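Local coordinates for protein carbon monoxide dehydrogenase (Thermococcus sp. AM4, PDB 6T7J) that oxidises carbon monoxide to carbon dioxide when active, probably passing the electrons through iron-sulfur clusters to ferredoxin, and is captured here with a cluster C lacking nickel, at residues N459-I470 with C481-L491; G297-C305 with V316-Q325. All coordinates share one frame; numbering follows the deposited sequence.

Interaction 1 (N459-I470 with C481-L491). With MSK (Broken Fe4S4 cluster), chain F.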
loop_
_atom_site.group_PDB
_atom_site.type_symbol
_atom_site.label_atom_id
_atom_site.label_comp_id
_atom_site.label_asym_id
_atom_site.label_seq_id
_atom_site.Cartn_x
_atom_site.Cartn_y
_atom_site.Cartn_z
ATOM N N ASN A 459 -28.805 5.818 -5.486
ATOM C CA ASN A 459 -29.595 4.985 -4.583
ATOM C C ASN A 459 -30.649 4.159 -5.309
ATOM O O ASN A 459 -31.385 3.404 -4.667
ATOM C CB ASN A 459 -30.262 5.836 -3.498
ATOM C CG ASN A 459 -29.279 6.324 -2.452
ATOM O OD1 ASN A 459 -28.211 5.740 -2.263
ATOM N ND2 ASN A 459 -29.637 7.400 -1.764
ATOM N N TYR A 460 -30.727 4.267 -6.640
ATOM C CA TYR A 460 -31.748 3.518 -7.368
ATOM C C TYR A 460 -31.499 2.018 -7.296
ATOM O O TYR A 460 -32.433 1.241 -7.065
ATOM C CB TYR A 460 -31.818 3.972 -8.826
ATOM C CG TYR A 460 -32.873 3.232 -9.622
ATOM C CD1 TYR A 460 -34.218 3.552 -9.494
ATOM C CD2 TYR A 460 -32.525 2.200 -10.486
ATOM C CE1 TYR A 460 -35.187 2.873 -10.211
ATOM C CE2 TYR A 460 -33.489 1.516 -11.207
ATOM C CZ TYR A 460 -34.817 1.857 -11.065
ATOM O OH TYR A 460 -35.778 1.181 -11.778
ATOM N N SER A 461 -30.253 1.587 -7.496
ATOM C CA SER A 461 -29.980 0.154 -7.492
ATOM C C SER A 461 -30.129 -0.433 -6.093
ATOM O O SER A 461 -30.676 -1.530 -5.939
ATOM C CB SER A 461 -28.591 -0.124 -8.065
ATOM O OG SER A 461 -28.602 -0.024 -9.481
ATOM N N HIS A 462 -29.673 0.286 -5.064
ATOM C CA HIS A 462 -29.880 -0.155 -3.688
ATOM C C HIS A 462 -31.342 -0.520 -3.442
ATOM O O HIS A 462 -31.676 -1.670 -3.115
ATOM C CB HIS A 462 -29.442 0.944 -2.713
ATOM C CG HIS A 462 -27.959 1.146 -2.636
ATOM N ND1 HIS A 462 -27.069 0.104 -2.482
ATOM C CD2 HIS A 462 -27.213 2.275 -2.678
ATOM C CE1 HIS A 462 -25.838 0.583 -2.438
ATOM N NE2 HIS A 462 -25.898 1.897 -2.556
ATOM N N VAL A 463 -32.233 0.456 -3.629
ATOM C CA VAL A 463 -33.634 0.266 -3.271
ATOM C C VAL A 463 -34.309 -0.721 -4.217
ATOM O O VAL A 463 -35.122 -1.545 -3.786
ATOM C CB VAL A 463 -34.371 1.616 -3.236
ATOM C CG1 VAL A 463 -34.247 2.343 -4.563
ATOM C CG2 VAL A 463 -35.821 1.396 -2.905
ATOM N N THR A 464 -33.988 -0.663 -5.513
ATOM C CA THR A 464 -34.643 -1.561 -6.460
ATOM C C THR A 464 -34.258 -3.012 -6.196
ATOM O O THR A 464 -35.119 -3.901 -6.217
ATOM C CB THR A 464 -34.308 -1.157 -7.897
ATOM O OG1 THR A 464 -34.943 0.091 -8.203
ATOM C CG2 THR A 464 -34.801 -2.207 -8.879
ATOM N N LEU A 465 -32.975 -3.274 -5.927
ATOM C CA LEU A 465 -32.556 -4.628 -5.588
ATOM C C LEU A 465 -33.208 -5.097 -4.294
ATOM O O LEU A 465 -33.698 -6.231 -4.216
ATOM C CB LEU A 465 -31.033 -4.691 -5.476
ATOM C CG LEU A 465 -30.458 -6.081 -5.204
ATOM C CD1 LEU A 465 -30.720 -6.994 -6.381
ATOM C CD2 LEU A 465 -28.975 -6.001 -4.915
ATOM N N ALA A 466 -33.228 -4.237 -3.268
ATOM C CA ALA A 466 -33.865 -4.620 -2.011
ATOM C C ALA A 466 -35.338 -4.963 -2.218
ATOM O O ALA A 466 -35.830 -5.970 -1.690
ATOM C CB ALA A 466 -33.708 -3.498 -0.985
ATOM N N LYS A 467 -36.050 -4.138 -2.993
ATOM C CA LYS A 467 -37.465 -4.373 -3.263
ATOM C C LYS A 467 -37.673 -5.689 -4.000
ATOM O O LYS A 467 -38.519 -6.508 -3.614
ATOM C CB LYS A 467 -38.034 -3.222 -4.094
ATOM C CG LYS A 467 -38.417 -1.971 -3.328
ATOM C CD LYS A 467 -39.205 -1.043 -4.245
ATOM C CE LYS A 467 -39.047 0.416 -3.862
ATOM N NZ LYS A 467 -39.923 0.790 -2.719
ATOM N N GLU A 468 -36.930 -5.890 -5.093
ATOM C CA GLU A 468 -37.099 -7.095 -5.892
ATOM C C GLU A 468 -36.764 -8.342 -5.093
ATOM O O GLU A 468 -37.332 -9.410 -5.346
ATOM C CB GLU A 468 -36.232 -7.021 -7.149
ATOM C CG GLU A 468 -36.693 -5.996 -8.172
ATOM C CD GLU A 468 -38.038 -6.344 -8.781
ATOM O OE1 GLU A 468 -38.959 -5.503 -8.706
ATOM O OE2 GLU A 468 -38.174 -7.457 -9.334
ATOM N N LEU A 469 -35.856 -8.232 -4.121
ATOM C CA LEU A 469 -35.527 -9.394 -3.305
ATOM C C LEU A 469 -36.608 -9.668 -2.263
ATOM O O LEU A 469 -37.047 -10.813 -2.105
ATOM C CB LEU A 469 -34.163 -9.202 -2.639
ATOM C CG LEU A 469 -32.963 -9.366 -3.575
ATOM C CD1 LEU A 469 -31.661 -9.206 -2.815
ATOM C CD2 LEU A 469 -33.008 -10.710 -4.287
ATOM N N ILE A 470 -37.063 -8.630 -1.553
ATOM C CA ILE A 470 -38.043 -8.869 -0.495
ATOM C C ILE A 470 -39.396 -9.265 -1.073
ATOM O O ILE A 470 -40.185 -9.943 -0.402
ATOM C CB ILE A 470 -38.187 -7.648 0.436
ATOM C CG1 ILE A 470 -38.693 -6.426 -0.328
ATOM C CG2 ILE A 470 -36.896 -7.341 1.125
ATOM C CD1 ILE A 470 -39.014 -5.253 0.567
ATOM N N CYS A 481 -24.030 2.849 3.153
ATOM C CA CYS A 481 -24.888 3.760 2.415
ATOM C C CYS A 481 -26.060 3.036 1.764
ATOM O O CYS A 481 -27.084 3.672 1.498
ATOM C CB CYS A 481 -24.071 4.536 1.379
ATOM S SG CYS A 481 -22.880 5.713 2.106
ATOM N N TRP A 482 -25.962 1.720 1.539
ATOM C CA TRP A 482 -27.174 0.980 1.199
ATOM C C TRP A 482 -28.197 1.096 2.308
ATOM O O TRP A 482 -29.394 1.261 2.043
ATOM C CB TRP A 482 -26.906 -0.503 0.938
ATOM C CG TRP A 482 -28.236 -1.233 0.804
ATOM C CD1 TRP A 482 -28.976 -1.377 -0.334
ATOM C CD2 TRP A 482 -29.009 -1.840 1.857
ATOM N NE1 TRP A 482 -30.137 -2.060 -0.066
ATOM C CE2 TRP A 482 -30.185 -2.349 1.272
ATOM C CE3 TRP A 482 -28.814 -2.010 3.231
ATOM C CZ2 TRP A 482 -31.157 -3.016 2.011
ATOM C CZ3 TRP A 482 -29.785 -2.669 3.964
ATOM C CH2 TRP A 482 -30.938 -3.169 3.353
ATOM N N SER A 483 -27.765 0.967 3.563
ATOM C CA SER A 483 -28.715 1.054 4.659
ATOM C C SER A 483 -29.272 2.465 4.784
ATOM O O SER A 483 -30.456 2.639 5.070
ATOM C CB SER A 483 -28.071 0.596 5.964
ATOM O OG SER A 483 -27.576 -0.721 5.826
ATOM N N ILE A 484 -28.438 3.477 4.537
ATOM C CA ILE A 484 -28.966 4.845 4.530
ATOM C C ILE A 484 -30.013 5.006 3.432
ATOM O O ILE A 484 -31.064 5.629 3.645
ATOM C CB ILE A 484 -27.824 5.867 4.386
ATOM C CG1 ILE A 484 -26.810 5.690 5.515
ATOM C CG2 ILE A 484 -28.378 7.283 4.405
ATOM C CD1 ILE A 484 -25.596 6.580 5.386
ATOM N N ALA A 485 -29.761 4.434 2.252
ATOM C CA ALA A 485 -30.718 4.525 1.150
ATOM C C ALA A 485 -32.021 3.811 1.489
ATOM O O ALA A 485 -33.116 4.341 1.261
ATOM C CB ALA A 485 -30.102 3.943 -0.122
ATOM N N ALA A 486 -31.919 2.596 2.031
ATOM C CA ALA A 486 -33.107 1.838 2.403
ATOM C C ALA A 486 -33.896 2.554 3.489
ATOM O O ALA A 486 -35.132 2.544 3.478
ATOM C CB ALA A 486 -32.711 0.434 2.862
ATOM N N ALA A 487 -33.198 3.191 4.431
ATOM C CA ALA A 487 -33.879 3.922 5.491
ATOM C C ALA A 487 -34.587 5.153 4.944
ATOM O O ALA A 487 -35.711 5.462 5.353
ATOM C CB ALA A 487 -32.880 4.311 6.581
ATOM N N MET A 488 -33.949 5.867 4.013
ATOM C CA MET A 488 -34.575 7.058 3.452
ATOM C C MET A 488 -35.750 6.706 2.546
ATOM O O MET A 488 -36.688 7.502 2.415
ATOM C CB MET A 488 -33.545 7.884 2.684
ATOM C CG MET A 488 -32.453 8.473 3.555
ATOM S SD MET A 488 -31.264 9.428 2.599
ATOM C CE MET A 488 -30.677 8.177 1.459
ATOM N N GLU A 489 -35.720 5.532 1.913
ATOM C CA GLU A 489 -36.822 5.156 1.035
ATOM C C GLU A 489 -38.056 4.736 1.826
ATOM O O GLU A 489 -39.185 5.059 1.440
ATOM C CB GLU A 489 -36.392 4.030 0.095
ATOM C CG GLU A 489 -37.513 3.530 -0.795
ATOM C CD GLU A 489 -37.591 4.286 -2.107
ATOM O OE1 GLU A 489 -36.659 5.064 -2.404
ATOM O OE2 GLU A 489 -38.583 4.100 -2.844
ATOM N N GLY A 490 -37.863 4.022 2.931
ATOM C CA GLY A 490 -38.981 3.533 3.710
ATOM C C GLY A 490 -38.966 2.026 3.839
ATOM O O GLY A 490 -39.907 1.429 4.370
ATOM N N LEU A 491 -37.896 1.401 3.350
ATOM C CA LEU A 491 -37.755 -0.047 3.414
ATOM C C LEU A 491 -37.412 -0.548 4.809
ATOM O O LEU A 491 -37.344 -1.766 5.011
ATOM C CB LEU A 491 -36.692 -0.509 2.419
ATOM C CG LEU A 491 -37.011 -0.229 0.950
ATOM C CD1 LEU A 491 -35.844 -0.625 0.067
ATOM C CD2 LEU A 491 -38.278 -0.961 0.531
HETATM S S1 MSK F . -19.171 5.560 3.863
HETATM S S3 MSK F . -17.318 3.317 1.966
HETATM S S4 MSK F . -19.257 5.658 0.374
HETATM S S5 MSK F . -20.521 3.114 2.335
HETATM FE FE1 MSK F . -18.353 3.861 5.108
HETATM FE FE2 MSK F . -20.582 5.199 2.048
HETATM FE FE3 MSK F . -19.032 3.501 0.559
HETATM FE FE4 MSK F . -17.869 5.473 2.005
#
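Trp482 CA stands over one face of the His462 imidazole, 3.8 Å from the ring centroid and almost on the ring normal, a CH-pi contact. With CG set opposite the backbone N (chi1 171°) and the indole turned about chi2, Trp482 brings CD1 to 3.2 Å from His462 ND1. The two ring planes meet obliquely. His462 NE2 is hydrogen-bonded to the carbonyl of Cys451, and Trp482 NE1 gives a weak, bent bond to His462 O (3.4 Å, 141° at the hydrogen). That carbonyl also takes the helical bond of Ala466 N, while His462 N is bound to Glu554. Without the imidazole, as with an alanine here, the Cys451 carbonyl is likely to lose this partner and a gap to open against Trp482 CA and CD1. Helices 460-470 and 481-489 cross at -73° with their axes 9.0 Å apart, flanking strand 474-478 in the chain as the two helices of an alpha-beta-alpha unit in a Rossmann-like parallel sheet. Near the start of the first helix, the amide of Asn459 lies against Ala485 CB, with OD1 3.4 Å from that methyl; OD1 is satisfied by Asn452 ND2 and the backbone N by Glu554, although the side chain makes no capping bond. Farther along, Val463 CG2 touches Glu489 CG and Leu491 CD1, and the latter also packs on Ala466 CB. At the partly exposed border Lys467 NZ forms a salt bridge with Glu489 OE2 at 3.6 Å, a long separation. At the other end of the contact Cys481 SG binds iron FE2 of the broken cluster at 2.4 Å.

Interaction 2 (G297-C305 with V316-Q325). With MSK (Broken Fe4S4 cluster), chain F.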
loop_
_atom_site.group_PDB
_atom_site.type_symbol
_atom_site.label_atom_id
_atom_site.label_comp_id
_atom_site.label_asym_id
_atom_site.label_seq_id
_atom_site.Cartn_x
_atom_site.Cartn_y
_atom_site.Cartn_z
ATOM N N GLY A 297 -32.497 24.922 20.028
ATOM C CA GLY A 297 -31.656 23.890 20.606
ATOM C C GLY A 297 -30.580 23.483 19.618
ATOM O O GLY A 297 -30.236 24.243 18.711
ATOM N N VAL A 298 -30.055 22.274 19.809
ATOM C CA VAL A 298 -29.022 21.722 18.939
ATOM C C VAL A 298 -29.486 20.368 18.427
ATOM O O VAL A 298 -29.822 19.478 19.217
ATOM C CB VAL A 298 -27.665 21.588 19.657
ATOM C CG1 VAL A 298 -26.633 20.983 18.716
ATOM C CG2 VAL A 298 -27.197 22.937 20.152
ATOM N N ASN A 299 -29.495 20.215 17.107
ATOM C CA ASN A 299 -29.877 18.992 16.419
ATOM C C ASN A 299 -28.637 18.438 15.725
ATOM O O ASN A 299 -28.064 19.095 14.845
ATOM C CB ASN A 299 -31.000 19.280 15.419
ATOM C CG ASN A 299 -31.302 18.105 14.509
ATOM O OD1 ASN A 299 -31.492 16.978 14.968
ATOM N ND2 ASN A 299 -31.365 18.369 13.209
ATOM N N VAL A 300 -28.209 17.251 16.141
ATOM C CA VAL A 300 -27.063 16.581 15.541
ATOM C C VAL A 300 -27.568 15.470 14.638
ATOM O O VAL A 300 -28.334 14.600 15.070
ATOM C CB VAL A 300 -26.109 16.027 16.610
ATOM C CG1 VAL A 300 -24.720 15.818 16.016
ATOM C CG2 VAL A 300 -26.058 16.969 17.775
ATOM N N VAL A 301 -27.136 15.504 13.384
ATOM C CA VAL A 301 -27.482 14.499 12.394
ATOM C C VAL A 301 -26.192 13.844 11.920
ATOM O O VAL A 301 -25.098 14.396 12.059
ATOM C CB VAL A 301 -28.264 15.108 11.215
ATOM C CG1 VAL A 301 -29.474 15.867 11.733
ATOM C CG2 VAL A 301 -27.365 16.032 10.412
ATOM N N GLY A 302 -26.331 12.645 11.364
ATOM C CA GLY A 302 -25.174 11.909 10.902
ATOM C C GLY A 302 -25.185 11.642 9.413
ATOM O O GLY A 302 -26.245 11.628 8.784
ATOM N N MET A 303 -24.004 11.436 8.837
ATOM C CA MET A 303 -23.878 11.064 7.438
ATOM C C MET A 303 -22.852 9.949 7.317
ATOM O O MET A 303 -21.882 9.892 8.078
ATOM C CB MET A 303 -23.467 12.255 6.561
ATOM C CG MET A 303 -24.521 13.345 6.452
ATOM S SD MET A 303 -24.286 14.395 5.005
ATOM C CE MET A 303 -25.257 13.503 3.795
ATOM N N CYS A 304 -23.090 9.060 6.359
ATOM C CA CYS A 304 -22.197 7.941 6.037
ATOM C C CYS A 304 -22.041 7.054 7.277
ATOM O O CYS A 304 -22.959 6.952 8.102
ATOM C CB CYS A 304 -20.897 8.471 5.462
ATOM S SG CYS A 304 -21.050 9.073 3.763
ATOM N N CYS A 305 -20.882 6.411 7.428
ATOM C CA CYS A 305 -20.782 5.295 8.361
ATOM C C CYS A 305 -20.731 5.747 9.817
ATOM O O CYS A 305 -21.265 5.061 10.691
ATOM C CB CYS A 305 -19.571 4.431 8.013
ATOM S SG CYS A 305 -19.921 3.209 6.723
ATOM N N VAL A 316 -29.538 8.667 16.619
ATOM C CA VAL A 316 -29.291 9.949 15.950
ATOM C C VAL A 316 -29.853 9.888 14.535
ATOM O O VAL A 316 -29.596 8.908 13.809
ATOM C CB VAL A 316 -27.784 10.264 15.931
ATOM C CG1 VAL A 316 -27.512 11.542 15.153
ATOM C CG2 VAL A 316 -27.240 10.364 17.350
ATOM N N PRO A 317 -30.627 10.880 14.094
ATOM C CA PRO A 317 -31.152 10.844 12.725
ATOM C C PRO A 317 -30.025 10.920 11.706
ATOM O O PRO A 317 -29.045 11.646 11.887
ATOM C CB PRO A 317 -32.060 12.078 12.660
ATOM C CG PRO A 317 -31.540 12.990 13.723
ATOM C CD PRO A 317 -31.052 12.090 14.822
ATOM N N ILE A 318 -30.165 10.151 10.632
ATOM C CA ILE A 318 -29.176 10.117 9.563
ATOM C C ILE A 318 -29.689 10.976 8.412
ATOM O O ILE A 318 -30.843 10.844 7.986
ATOM C CB ILE A 318 -28.870 8.668 9.129
ATOM C CG1 ILE A 318 -27.575 8.605 8.321
ATOM C CG2 ILE A 318 -30.036 8.019 8.384
ATOM C CD1 ILE A 318 -26.679 7.455 8.723
ATOM N N ALA A 319 -28.844 11.888 7.938
ATOM C CA ALA A 319 -29.278 12.900 6.983
ATOM C C ALA A 319 -29.119 12.468 5.531
ATOM O O ALA A 319 -29.848 12.967 4.666
ATOM C CB ALA A 319 -28.508 14.203 7.214
ATOM N N GLY A 320 -28.189 11.570 5.238
ATOM C CA GLY A 320 -27.993 11.142 3.868
ATOM C C GLY A 320 -26.751 10.289 3.735
ATOM O O GLY A 320 -26.003 10.074 4.694
ATOM N N SER A 321 -26.547 9.810 2.514
ATOM C CA SER A 321 -25.454 8.909 2.196
ATOM C C SER A 321 -24.308 9.684 1.539
ATOM O O SER A 321 -24.266 10.920 1.584
ATOM C CB SER A 321 -25.975 7.771 1.310
ATOM O OG SER A 321 -26.449 8.270 0.070
ATOM N N PHE A 322 -23.384 8.955 0.913
ATOM C CA PHE A 322 -22.153 9.492 0.344
ATOM C C PHE A 322 -22.406 10.709 -0.537
ATOM O O PHE A 322 -22.094 11.841 -0.148
ATOM C CB PHE A 322 -21.441 8.391 -0.447
ATOM C CG PHE A 322 -20.156 8.828 -1.084
ATOM C CD1 PHE A 322 -19.140 9.378 -0.322
ATOM C CD2 PHE A 322 -19.960 8.675 -2.445
ATOM C CE1 PHE A 322 -17.955 9.779 -0.910
ATOM C CE2 PHE A 322 -18.778 9.070 -3.037
ATOM C CZ PHE A 322 -17.775 9.625 -2.268
ATOM N N LEU A 323 -23.010 10.490 -1.705
ATOM C CA LEU A 323 -23.186 11.537 -2.706
ATOM C C LEU A 323 -24.056 12.691 -2.224
ATOM O O LEU A 323 -24.245 13.672 -2.950
ATOM C CB LEU A 323 -23.782 10.942 -3.982
ATOM C CG LEU A 323 -22.763 10.217 -4.857
ATOM C CD1 LEU A 323 -23.442 9.568 -6.049
ATOM C CD2 LEU A 323 -21.678 11.181 -5.304
ATOM N N MET A 324 -24.588 12.595 -1.008
ATOM C CA MET A 324 -25.425 13.653 -0.464
ATOM C C MET A 324 -24.673 14.610 0.452
ATOM O O MET A 324 -25.237 15.650 0.816
ATOM C CB MET A 324 -26.617 13.048 0.288
ATOM C CG MET A 324 -27.529 12.213 -0.601
ATOM S SD MET A 324 -28.812 11.327 0.305
ATOM C CE MET A 324 -29.926 12.671 0.707
ATOM N N GLN A 325 -23.420 14.303 0.816
ATOM C CA GLN A 325 -22.703 15.158 1.760
ATOM C C GLN A 325 -22.654 16.604 1.269
ATOM O O GLN A 325 -23.072 17.527 1.982
ATOM C CB GLN A 325 -21.293 14.612 2.021
ATOM C CG GLN A 325 -20.439 14.343 0.789
ATOM C CD GLN A 325 -19.127 13.666 1.135
ATOM O OE1 GLN A 325 -18.209 14.297 1.660
ATOM N NE2 GLN A 325 -19.034 12.373 0.847
HETATM S S1 MSK F . -19.171 5.560 3.863
HETATM S S3 MSK F . -17.318 3.317 1.966
HETATM S S4 MSK F . -19.257 5.658 0.374
HETATM S S5 MSK F . -20.521 3.114 2.335
HETATM FE FE1 MSK F . -18.353 3.861 5.108
HETATM FE FE2 MSK F . -20.582 5.199 2.048
HETATM FE FE3 MSK F . -19.032 3.501 0.559
HETATM FE FE4 MSK F . -17.869 5.473 2.005
#
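Val316 CG1 presses against the carbonyl of Val300, 3.2 Å from its O, and the ring of Pro317 rests beside the same oxygen through CD. The next knob is Ala319 CB, which fits between Val301 CG2 (3.9 Å) and Met303 CG. Met303 is a larger knob: its chain bends at chi3 (90°), carrying CE into a hollow walled by the backbone of Gly320, Ser321 O at 3.5 Å and Met324 CB. Gly320 has no side chain to obstruct this methyl; a beta carbon there would come about 3.0 Å from Met303 CE. The backbones run close at Gly302, whose CA is 4.6 Å from that of Ile318. Gly302 N bonds to Pro317 O, and Ala319 N returns to Gly302 O at 2.7 Å. These two bonds register strand 297-303 in parallel with the short edge strand 318-320, the ends of a beta-alpha-beta crossover through helix 304-314. Beyond the strands, Cys304 SG sits 3.6 Å from Phe322 CA, and Phe322 CB meets sulfide S4 of the cluster. Cys305 SG binds iron FE1, whose other protein ligand is His269. Backbone bonds and thioether packing thus hold the chain next to the cluster, consistent with cluster-binding residues carried on a framework of uncharged contacts, without charged pairs between the two segments.

In the fold
Both contacts are buried, each centred about 15 Å from the centre of the chain, and their own centres lie about 17 Å apart. Interaction 1 is helix on helix and reaches a partly exposed border with a charged pair; interaction 2 joins two strands of another parallel sheet by backbone bonds and apolar packing. They belong to different sheets but meet directly: Ile484 CD1 lies 3.6 Å from Ile318 CD1, and Cys481 SG 3.5 Å from Phe322 N. Asn452 links them further, bonding Asn459 in one and Ser321 in the other. Both supply cysteine ligands to the same broken cluster, which therefore sits where the two alpha/beta units come together.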